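Local coordinates for peptide ABC transporter, peptide-binding protein (Enterococcus faecalis, PDB 3O6P), which probably binds peptides outside the cell for uptake by an ABC transporter, the chain here being one piece of that longer solute-binding protein, at residues Met101-Asp107 against Val131-Pro137; Glu10-Arg14 against Tyr177-Tyr182. All coordinates share one frame; numbering follows the deposited sequence. Where two conformers were deposited one is given.

Contact 1 (Met101-Asp107 against Val131-Pro137); sequences MDILSSD and VTVSPVP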
HETATM    1  N   MSE A 101      -3.840   5.921  16.027  1.00 15.36           N
HETATM    2  CA  MSE A 101      -3.072   6.211  14.813  1.00 15.13           C
HETATM    3  C   MSE A 101      -3.680   7.350  14.039  1.00 15.03           C
HETATM    4  O   MSE A 101      -4.897   7.446  13.921  1.00 14.92           O
HETATM    5  CB  MSE A 101      -2.972   4.974  13.926  1.00 15.37           C
HETATM    6  CG  MSE A 101      -4.309   4.422  13.464  1.00 15.00           C
HETATM    7 SE   MSE A 101      -4.091   2.869  12.281  0.75 14.21          SE
HETATM    8  CE  MSE A 101      -3.377   3.801  10.759  1.00 16.11           C
ATOM      9  N   ASP A 102      -2.821   8.201  13.488  1.00 14.90           N
ATOM     10  CA  ASP A 102      -3.263   9.319  12.683  1.00 15.22           C
ATOM     11  C   ASP A 102      -3.036   9.002  11.208  1.00 14.69           C
ATOM     12  O   ASP A 102      -2.006   8.440  10.853  1.00 17.12           O
ATOM     13  CB  ASP A 102      -2.459  10.572  13.064  1.00 16.52           C
ATOM     14  CG  ASP A 102      -2.956  11.812  12.364  1.00 18.90           C
ATOM     15  OD1 ASP A 102      -4.094  12.240  12.648  1.00 22.18           O
ATOM     16  OD2 ASP A 102      -2.192  12.381  11.552  1.00 22.41           O
ATOM     17  N   ILE A 103      -3.972   9.382  10.344  1.00 14.04           N
ATOM     18  CA  ILE A 103      -3.743   9.257   8.904  1.00 13.45           C
ATOM     19  C   ILE A 103      -3.557  10.660   8.313  1.00 13.70           C
ATOM     20  O   ILE A 103      -4.485  11.472   8.311  1.00 14.35           O
ATOM     21  CB  ILE A 103      -4.912   8.564   8.150  1.00 14.49           C
ATOM     22  CG1 ILE A 103      -5.312   7.257   8.824  1.00 14.89           C
ATOM     23  CG2 ILE A 103      -4.531   8.330   6.652  1.00 13.81           C
ATOM     24  CD1 ILE A 103      -6.582   6.652   8.230  1.00 15.55           C
ATOM     25  N   LEU A 104      -2.355  10.923   7.820  1.00 12.69           N
ATOM     26  CA  LEU A 104      -2.043  12.161   7.135  1.00 13.27           C
ATOM     27  C   LEU A 104      -2.588  12.054   5.708  1.00 13.42           C
ATOM     28  O   LEU A 104      -2.464  11.007   5.076  1.00 12.99           O
ATOM     29  CB  LEU A 104      -0.527  12.318   7.125  1.00 13.66           C
ATOM     30  CG  LEU A 104       0.109  13.540   6.488  1.00 14.88           C
ATOM     31  CD1 LEU A 104      -0.280  14.810   7.267  1.00 17.03           C
ATOM     32  CD2 LEU A 104       1.638  13.322   6.472  1.00 17.34           C
ATOM     33  N   SER A 105      -3.202  13.113   5.199  0.50 13.55           N
ATOM     34  CA  SER A 105      -3.722  13.063   3.837  0.50 13.71           C
ATOM     35  C   SER A 105      -3.736  14.432   3.198  0.50 13.86           C
ATOM     36  O   SER A 105      -3.437  15.447   3.838  0.50 14.10           O
ATOM     37  CB  SER A 105      -5.148  12.496   3.813  0.50 14.43           C
ATOM     38  OG  SER A 105      -6.086  13.454   4.296  0.50 14.34           O
ATOM     39  N   SER A 106      -4.097  14.441   1.922  1.00 14.17           N
ATOM     40  CA  SER A 106      -4.410  15.666   1.209  1.00 15.36           C
ATOM     41  C   SER A 106      -5.688  16.248   1.806  1.00 15.89           C
ATOM     42  O   SER A 106      -6.548  15.505   2.315  1.00 16.61           O
ATOM     43  CB  SER A 106      -4.633  15.356  -0.268  1.00 16.32           C
ATOM     44  OG  SER A 106      -5.062  16.502  -0.969  1.00 16.93           O
ATOM     45  N   ASP A 107      -5.809  17.568   1.732  1.00 16.51           N
ATOM     46  CA  ASP A 107      -7.041  18.267   2.084  1.00 18.38           C
ATOM     47  C   ASP A 107      -7.962  18.484   0.862  1.00 18.94           C
ATOM     48  O   ASP A 107      -8.964  19.198   0.961  1.00 20.36           O
ATOM     49  CB  ASP A 107      -6.747  19.585   2.835  1.00 18.11           C
ATOM     50  CG  ASP A 107      -5.933  20.603   2.017  1.00 20.13           C
ATOM     51  OD1 ASP A 107      -5.735  21.722   2.553  1.00 22.86           O
ATOM     52  OD2 ASP A 107      -5.475  20.326   0.882  1.00 22.05           O
ATOM     53  N   VAL A 131      -8.670   6.072  15.400  1.00 14.50           N
ATOM     54  CA  VAL A 131      -7.975   6.658  14.234  1.00 13.81           C
ATOM     55  C   VAL A 131      -8.356   8.113  14.108  1.00 14.62           C
ATOM     56  O   VAL A 131      -9.542   8.430  14.106  1.00 15.22           O
ATOM     57  CB  VAL A 131      -8.383   5.950  12.909  1.00 12.86           C
ATOM     58  CG1 VAL A 131      -7.638   6.565  11.729  1.00 13.19           C
ATOM     59  CG2 VAL A 131      -8.124   4.444  12.971  1.00 14.68           C
ATOM     60  N   THR A 132      -7.353   8.983  13.970  1.00 14.46           N
ATOM     61  CA  THR A 132      -7.574  10.406  13.694  1.00 15.85           C
ATOM     62  C   THR A 132      -7.108  10.712  12.281  1.00 15.81           C
ATOM     63  O   THR A 132      -6.444   9.893  11.645  1.00 15.04           O
ATOM     64  CB  THR A 132      -6.791  11.276  14.703  1.00 15.87           C
ATOM     65  OG1 THR A 132      -5.396  10.985  14.585  1.00 17.67           O
ATOM     66  CG2 THR A 132      -7.240  10.945  16.136  1.00 17.53           C
ATOM     67  N   VAL A 133      -7.455  11.896  11.794  1.00 15.77           N
ATOM     68  CA  VAL A 133      -7.039  12.293  10.454  1.00 16.07           C
ATOM     69  C   VAL A 133      -6.442  13.660  10.434  1.00 16.14           C
ATOM     70  O   VAL A 133      -6.878  14.544  11.182  1.00 16.84           O
ATOM     71  CB  VAL A 133      -8.207  12.218   9.432  1.00 16.74           C
ATOM     72  CG1 VAL A 133      -8.723  10.765   9.309  1.00 16.44           C
ATOM     73  CG2 VAL A 133      -9.317  13.162   9.799  1.00 19.35           C
ATOM     74  N   SER A 134      -5.468  13.852   9.541  1.00 16.45           N
ATOM     75  CA  SER A 134      -4.827  15.151   9.396  1.00 17.13           C
ATOM     76  C   SER A 134      -4.737  15.558   7.936  1.00 17.20           C
ATOM     77  O   SER A 134      -3.735  15.305   7.282  1.00 16.48           O
ATOM     78  CB  SER A 134      -3.438  15.129  10.015  1.00 17.93           C
ATOM     79  OG  SER A 134      -3.506  14.912  11.413  1.00 20.59           O
ATOM     80  N   PRO A 135      -5.812  16.163   7.402  1.00 18.18           N
ATOM     81  CA  PRO A 135      -5.748  16.658   6.013  1.00 17.77           C
ATOM     82  C   PRO A 135      -4.968  17.971   5.949  1.00 17.70           C
ATOM     83  O   PRO A 135      -5.245  18.903   6.719  1.00 17.85           O
ATOM     84  CB  PRO A 135      -7.227  16.845   5.620  1.00 18.21           C
ATOM     85  CG  PRO A 135      -8.016  16.134   6.695  1.00 19.69           C
ATOM     86  CD  PRO A 135      -7.175  16.255   7.952  1.00 18.78           C
ATOM     87  N   VAL A 136      -3.994  18.029   5.042  1.00 16.26           N
ATOM     88  CA  VAL A 136      -3.066  19.156   4.954  1.00 16.47           C
ATOM     89  C   VAL A 136      -2.724  19.445   3.500  1.00 16.02           C
ATOM     90  O   VAL A 136      -2.893  18.591   2.630  1.00 15.17           O
ATOM     91  CB  VAL A 136      -1.720  18.871   5.711  1.00 16.69           C
ATOM     92  CG1 VAL A 136      -1.926  18.658   7.211  1.00 18.31           C
ATOM     93  CG2 VAL A 136      -1.001  17.671   5.103  1.00 16.70           C
ATOM     94  N   PRO A 137      -2.198  20.638   3.224  1.00 15.79           N
ATOM     95  CA  PRO A 137      -1.755  20.967   1.868  1.00 15.53           C
ATOM     96  C   PRO A 137      -0.522  20.167   1.425  1.00 15.23           C
ATOM     97  O   PRO A 137       0.193  19.598   2.231  1.00 15.02           O
ATOM     98  CB  PRO A 137      -1.408  22.454   1.956  1.00 15.73           C
ATOM     99  CG  PRO A 137      -2.094  22.944   3.147  1.00 16.97           C
ATOM    100  CD  PRO A 137      -2.152  21.811   4.116  1.00 16.14           C
TER

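Contact 2 (Glu10-Arg14 against Tyr177-Tyr182); sequences ELNQR and YNRGRY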
ATOM      1  N   GLU A  10       0.657   4.443   3.126  1.00 11.24           N
ATOM      2  CA  GLU A  10       1.936   4.009   3.698  1.00 11.72           C
ATOM      3  C   GLU A  10       1.840   4.025   5.215  1.00 11.52           C
ATOM      4  O   GLU A  10       1.105   4.839   5.795  1.00 12.09           O
ATOM      5  CB  GLU A  10       3.078   4.907   3.232  1.00 13.16           C
ATOM      6  CG  GLU A  10       3.223   4.889   1.738  1.00 14.97           C
ATOM      7  CD  GLU A  10       4.362   5.748   1.265  1.00 18.13           C
ATOM      8  OE1 GLU A  10       5.538   5.308   1.384  1.00 18.92           O
ATOM      9  OE2 GLU A  10       4.069   6.866   0.754  1.00 21.18           O
ATOM     10  N   LEU A  11       2.537   3.091   5.853  1.00 11.95           N
ATOM     11  CA  LEU A  11       2.502   2.973   7.315  1.00 11.73           C
ATOM     12  C   LEU A  11       3.913   3.147   7.844  1.00 12.10           C
ATOM     13  O   LEU A  11       4.868   2.617   7.260  1.00 12.75           O
ATOM     14  CB  LEU A  11       1.905   1.616   7.755  1.00 11.39           C
ATOM     15  CG  LEU A  11       0.510   1.293   7.200  1.00 12.18           C
ATOM     16  CD1 LEU A  11       0.154  -0.176   7.486  1.00 12.15           C
ATOM     17  CD2 LEU A  11      -0.506   2.232   7.818  1.00 12.95           C
ATOM     18  N   ASN A  12       4.050   3.928   8.911  1.00 12.31           N
ATOM     19  CA  ASN A  12       5.370   4.302   9.432  1.00 12.97           C
ATOM     20  C   ASN A  12       6.050   3.135  10.155  1.00 13.19           C
ATOM     21  O   ASN A  12       5.647   2.752  11.267  1.00 14.13           O
ATOM     22  CB  ASN A  12       5.247   5.513  10.356  1.00 13.09           C
ATOM     23  CG  ASN A  12       6.591   6.130  10.666  1.00 14.80           C
ATOM     24  OD1 ASN A  12       7.636   5.489  10.512  1.00 20.31           O
ATOM     25  ND2 ASN A  12       6.581   7.368  11.104  1.00 15.38           N
ATOM     26  N   GLN A  13       7.065   2.573   9.501  1.00 13.64           N
ATOM     27  CA  GLN A  13       7.758   1.382   9.985  1.00 14.37           C
ATOM     28  C   GLN A  13       9.182   1.733  10.432  1.00 15.28           C
ATOM     29  O   GLN A  13      10.038   0.852  10.553  1.00 15.90           O
ATOM     30  CB  GLN A  13       7.748   0.301   8.892  1.00 13.26           C
ATOM     31  CG  GLN A  13       6.314  -0.174   8.589  1.00 12.59           C
ATOM     32  CD  GLN A  13       6.205  -0.876   7.268  1.00 13.63           C
ATOM     33  OE1 GLN A  13       6.757  -1.953   7.105  1.00 15.10           O
ATOM     34  NE2 GLN A  13       5.487  -0.274   6.308  1.00 13.70           N
ATOM     35  N   ARG A  14       9.450   3.023  10.617  0.70 15.78           N
ATOM     36  CA  ARG A  14      10.818   3.485  10.862  0.70 16.43           C
ATOM     37  C   ARG A  14      11.410   2.915  12.151  0.70 17.61           C
ATOM     38  O   ARG A  14      12.565   2.490  12.187  0.70 18.13           O
ATOM     39  CB  ARG A  14      10.860   5.013  10.901  0.70 16.11           C
ATOM     40  CG  ARG A  14      10.534   5.613   9.548  0.70 18.29           C
ATOM     41  CD  ARG A  14      10.499   7.116   9.541  0.70 20.46           C
ATOM     42  NE  ARG A  14      10.148   7.608   8.197  0.70 22.79           N
ATOM     43  CZ  ARG A  14      10.738   8.629   7.576  0.70 22.98           C
ATOM     44  NH1 ARG A  14      11.743   9.282   8.158  0.70 23.71           N
ATOM     45  NH2 ARG A  14      10.325   8.992   6.358  0.70 21.33           N
ATOM     46  N   TYR A 177      11.241   7.606  -1.952  1.00 19.68           N
ATOM     47  CA  TYR A 177       9.774   7.602  -2.002  1.00 19.05           C
ATOM     48  C   TYR A 177       9.130   6.607  -1.051  1.00 17.60           C
ATOM     49  O   TYR A 177       7.895   6.545  -0.964  1.00 17.51           O
ATOM     50  CB  TYR A 177       9.282   7.323  -3.414  1.00 18.80           C
ATOM     51  CG  TYR A 177       9.587   8.426  -4.379  1.00 21.69           C
ATOM     52  CD1 TYR A 177       8.760   9.547  -4.470  1.00 23.62           C
ATOM     53  CD2 TYR A 177      10.709   8.362  -5.205  1.00 22.75           C
ATOM     54  CE1 TYR A 177       9.056  10.583  -5.367  1.00 25.01           C
ATOM     55  CE2 TYR A 177      11.004   9.385  -6.101  1.00 24.85           C
ATOM     56  CZ  TYR A 177      10.180  10.486  -6.180  1.00 26.28           C
ATOM     57  OH  TYR A 177      10.496  11.484  -7.071  1.00 28.07           O
ATOM     58  N   ASN A 178       9.949   5.814  -0.349  1.00 16.61           N
ATOM     59  CA  ASN A 178       9.442   4.822   0.624  1.00 15.50           C
ATOM     60  C   ASN A 178       9.251   5.541   1.957  1.00 15.95           C
ATOM     61  O   ASN A 178      10.102   5.453   2.835  1.00 16.06           O
ATOM     62  CB  ASN A 178      10.477   3.685   0.727  1.00 14.63           C
ATOM     63  CG  ASN A 178      10.052   2.546   1.633  1.00 13.46           C
ATOM     64  OD1 ASN A 178       8.983   2.573   2.285  1.00 13.69           O
ATOM     65  ND2 ASN A 178      10.905   1.508   1.683  1.00 13.98           N
ATOM     66  N   ARG A 179       8.143   6.274   2.097  1.00 16.22           N
ATOM     67  CA  ARG A 179       8.016   7.201   3.222  1.00 16.84           C
ATOM     68  C   ARG A 179       7.908   6.475   4.567  1.00 16.58           C
ATOM     69  O   ARG A 179       8.363   7.007   5.589  1.00 16.38           O
ATOM     70  CB  ARG A 179       6.783   8.115   3.061  1.00 18.17           C
ATOM     71  CG  ARG A 179       6.681   8.761   1.683  1.00 21.13           C
ATOM     72  CD  ARG A 179       7.847   9.650   1.401  1.00 25.25           C
ATOM     73  NE  ARG A 179       7.562  10.411   0.196  1.00 29.87           N
ATOM     74  CZ  ARG A 179       8.419  11.225  -0.397  1.00 31.94           C
ATOM     75  NH1 ARG A 179       9.636  11.390   0.100  1.00 32.48           N
ATOM     76  NH2 ARG A 179       8.057  11.868  -1.502  1.00 33.08           N
ATOM     77  N   GLY A 180       7.286   5.298   4.551  1.00 15.67           N
ATOM     78  CA  GLY A 180       7.091   4.493   5.773  1.00 15.29           C
ATOM     79  C   GLY A 180       8.315   3.651   6.110  1.00 15.13           C
ATOM     80  O   GLY A 180       8.371   3.024   7.167  1.00 15.80           O
ATOM     81  N   ARG A 181       9.308   3.648   5.223  0.50 14.58           N
ATOM     82  CA  ARG A 181      10.515   2.831   5.394  0.50 14.88           C
ATOM     83  C   ARG A 181      10.201   1.353   5.576  0.50 14.85           C
ATOM     84  O   ARG A 181      10.701   0.686   6.493  0.50 16.01           O
ATOM     85  CB  ARG A 181      11.418   3.358   6.523  0.50 14.83           C
ATOM     86  CG  ARG A 181      11.820   4.834   6.358  0.50 15.92           C
ATOM     87  CD  ARG A 181      12.606   5.105   5.101  0.50 15.51           C
ATOM     88  NE  ARG A 181      13.204   6.430   5.169  0.50 17.47           N
ATOM     89  CZ  ARG A 181      12.792   7.506   4.509  0.50 17.67           C
ATOM     90  NH1 ARG A 181      11.774   7.439   3.673  0.50 17.27           N
ATOM     91  NH2 ARG A 181      13.435   8.659   4.685  0.50 18.94           N
ATOM     92  N   TYR A 182       9.332   0.856   4.703  1.00 14.44           N
ATOM     93  CA  TYR A 182       9.141  -0.569   4.533  1.00 13.73           C
ATOM     94  C   TYR A 182      10.512  -1.156   4.233  1.00 14.15           C
ATOM     95  O   TYR A 182      11.304  -0.583   3.472  1.00 14.28           O
ATOM     96  CB  TYR A 182       8.235  -0.815   3.340  1.00 13.53           C
ATOM     97  CG  TYR A 182       8.078  -2.268   2.951  1.00 11.64           C
ATOM     98  CD1 TYR A 182       7.445  -3.173   3.816  1.00 12.58           C
ATOM     99  CD2 TYR A 182       8.519  -2.729   1.694  1.00 12.39           C
ATOM    100  CE1 TYR A 182       7.258  -4.504   3.443  1.00 12.04           C
ATOM    101  CE2 TYR A 182       8.330  -4.072   1.297  1.00 13.03           C
ATOM    102  CZ  TYR A 182       7.680  -4.944   2.176  1.00 13.17           C
ATOM    103  OH  TYR A 182       7.487  -6.260   1.833  1.00 14.06           O
TER
HETATM  104  O   HOH W   1       6.249   3.192   2.800  1.00 16.67           O
HETATM  105  O   HOH W   2       5.320   7.119  -1.608  1.00 19.57           O
HETATM  106  O   HOH W   3      11.543  -0.412   8.628  1.00 29.50           O

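Contact 1 (Met101-Asp107 against Val131-Pro137)
Two parallel strands of a beta-alpha-beta unit, joined through helix 109-125, meet where Met101-Ser105 runs beside Val131-Pro135 in the mixed sheet. The backbone ladder is regular: Ile103 gives its N-H to Thr132 O at 2.8 Å and accepts at its O from Ser134 N at 2.9 Å. Ser105 O then takes Val136 N, a bond that falls after Pro135, whose ring nitrogen has no hydrogen to give.

On one face Asp102 spans two hydroxyls of the neighbouring strand. With CG anti to the backbone N (chi1 -174°), this torsion brings the carboxylate beside Thr132 and Ser134. Thr132 OG1 donates to the anti lone pair of OD1 at 2.6 Å, the two side chains crossing near a right angle, while Ser134 OG donates to OD2 at 2.9 Å on the syn side, 15° out of the carboxylate plane, and lies close to OD1 too. Leu104, on the same face as Asp102, reaches Val136 CG2 with its CD1 at 3.7 Å.

The other face is apolar at its start. The selenomethionine Met101 lies alongside Val131, CG to CG2 3.8 Å, and Ile103 CD1 reaches Val131 CG1 at 3.7 Å; branched Ile103 and Val133 suit this strand and also pack on Val115 of the helix. Small hydroxyl residues suit the Asp102 face: together the two donors would restrain the carboxylate's rotation and probably favour its charged form.

Contact 2 (Glu10-Arg14 against Tyr177-Tyr182)
Arg14 and Arg181, in the conformers given here, lay their guanidinium groups over one another where the loop following strand 5-11 meets a type I beta turn, Asn178 to Arg181. The two planes are 31° apart, and Arg14 NH2 stands over a face of the Arg181 group, 3.4 Å from its CZ. Carbonyl acceptors probably offset the like charges: Arg14, extended from CG to NE, grips Arg179 O side-on with NE and NH2 (2.9 Å from NH2), Arg179 O lying close to the guanidinium plane, and NH2 also bonds Asn146 O. Arg181, bent at chi2 (-61°), folds back so that NH1 reaches Asn178 O at 2.7 Å.

On the strand side, Glu10 crosses the base of Arg179 obliquely. Its OE1 takes Arg179 N at 2.9 Å on the syn side, and a water links OE1 with Asn178 OD1 and Gly180 N, so a long acidic chain serves the turn's amides. Gly180 fits because Leu11 O lies 3.3 Å from its CA, where a side chain would collide.

Gln13 runs beside Tyr182, amide and ring planes 61° apart, with OE1 at the ring edge, 3.6 Å from CD1. The backbone N of Gln13 donates to a lone pair of Gly180 O, in the carbonyl plane, at 2.7 Å.

In the fold
Both contacts reach one five-stranded mixed sheet, their centres about 16 Å apart and their nearest atoms about 4 Å apart without touching. Contact 1 pairs the edge strand 129-136, one of two, with 99-106; strand 152-158 then separates 99-106 from strand 5-11, whose end carries contact 2. Along the chain, contact 1 is nested inside the long loop closed by contact 2. Helix 138-147 borders both, touching Asp102 and Leu104 in the first and Arg179 in the second. Contact 1 thus builds the sheet locally, whereas contact 2 ties an early strand to a late loop across some 160 residues of this piece of the solute-binding protein.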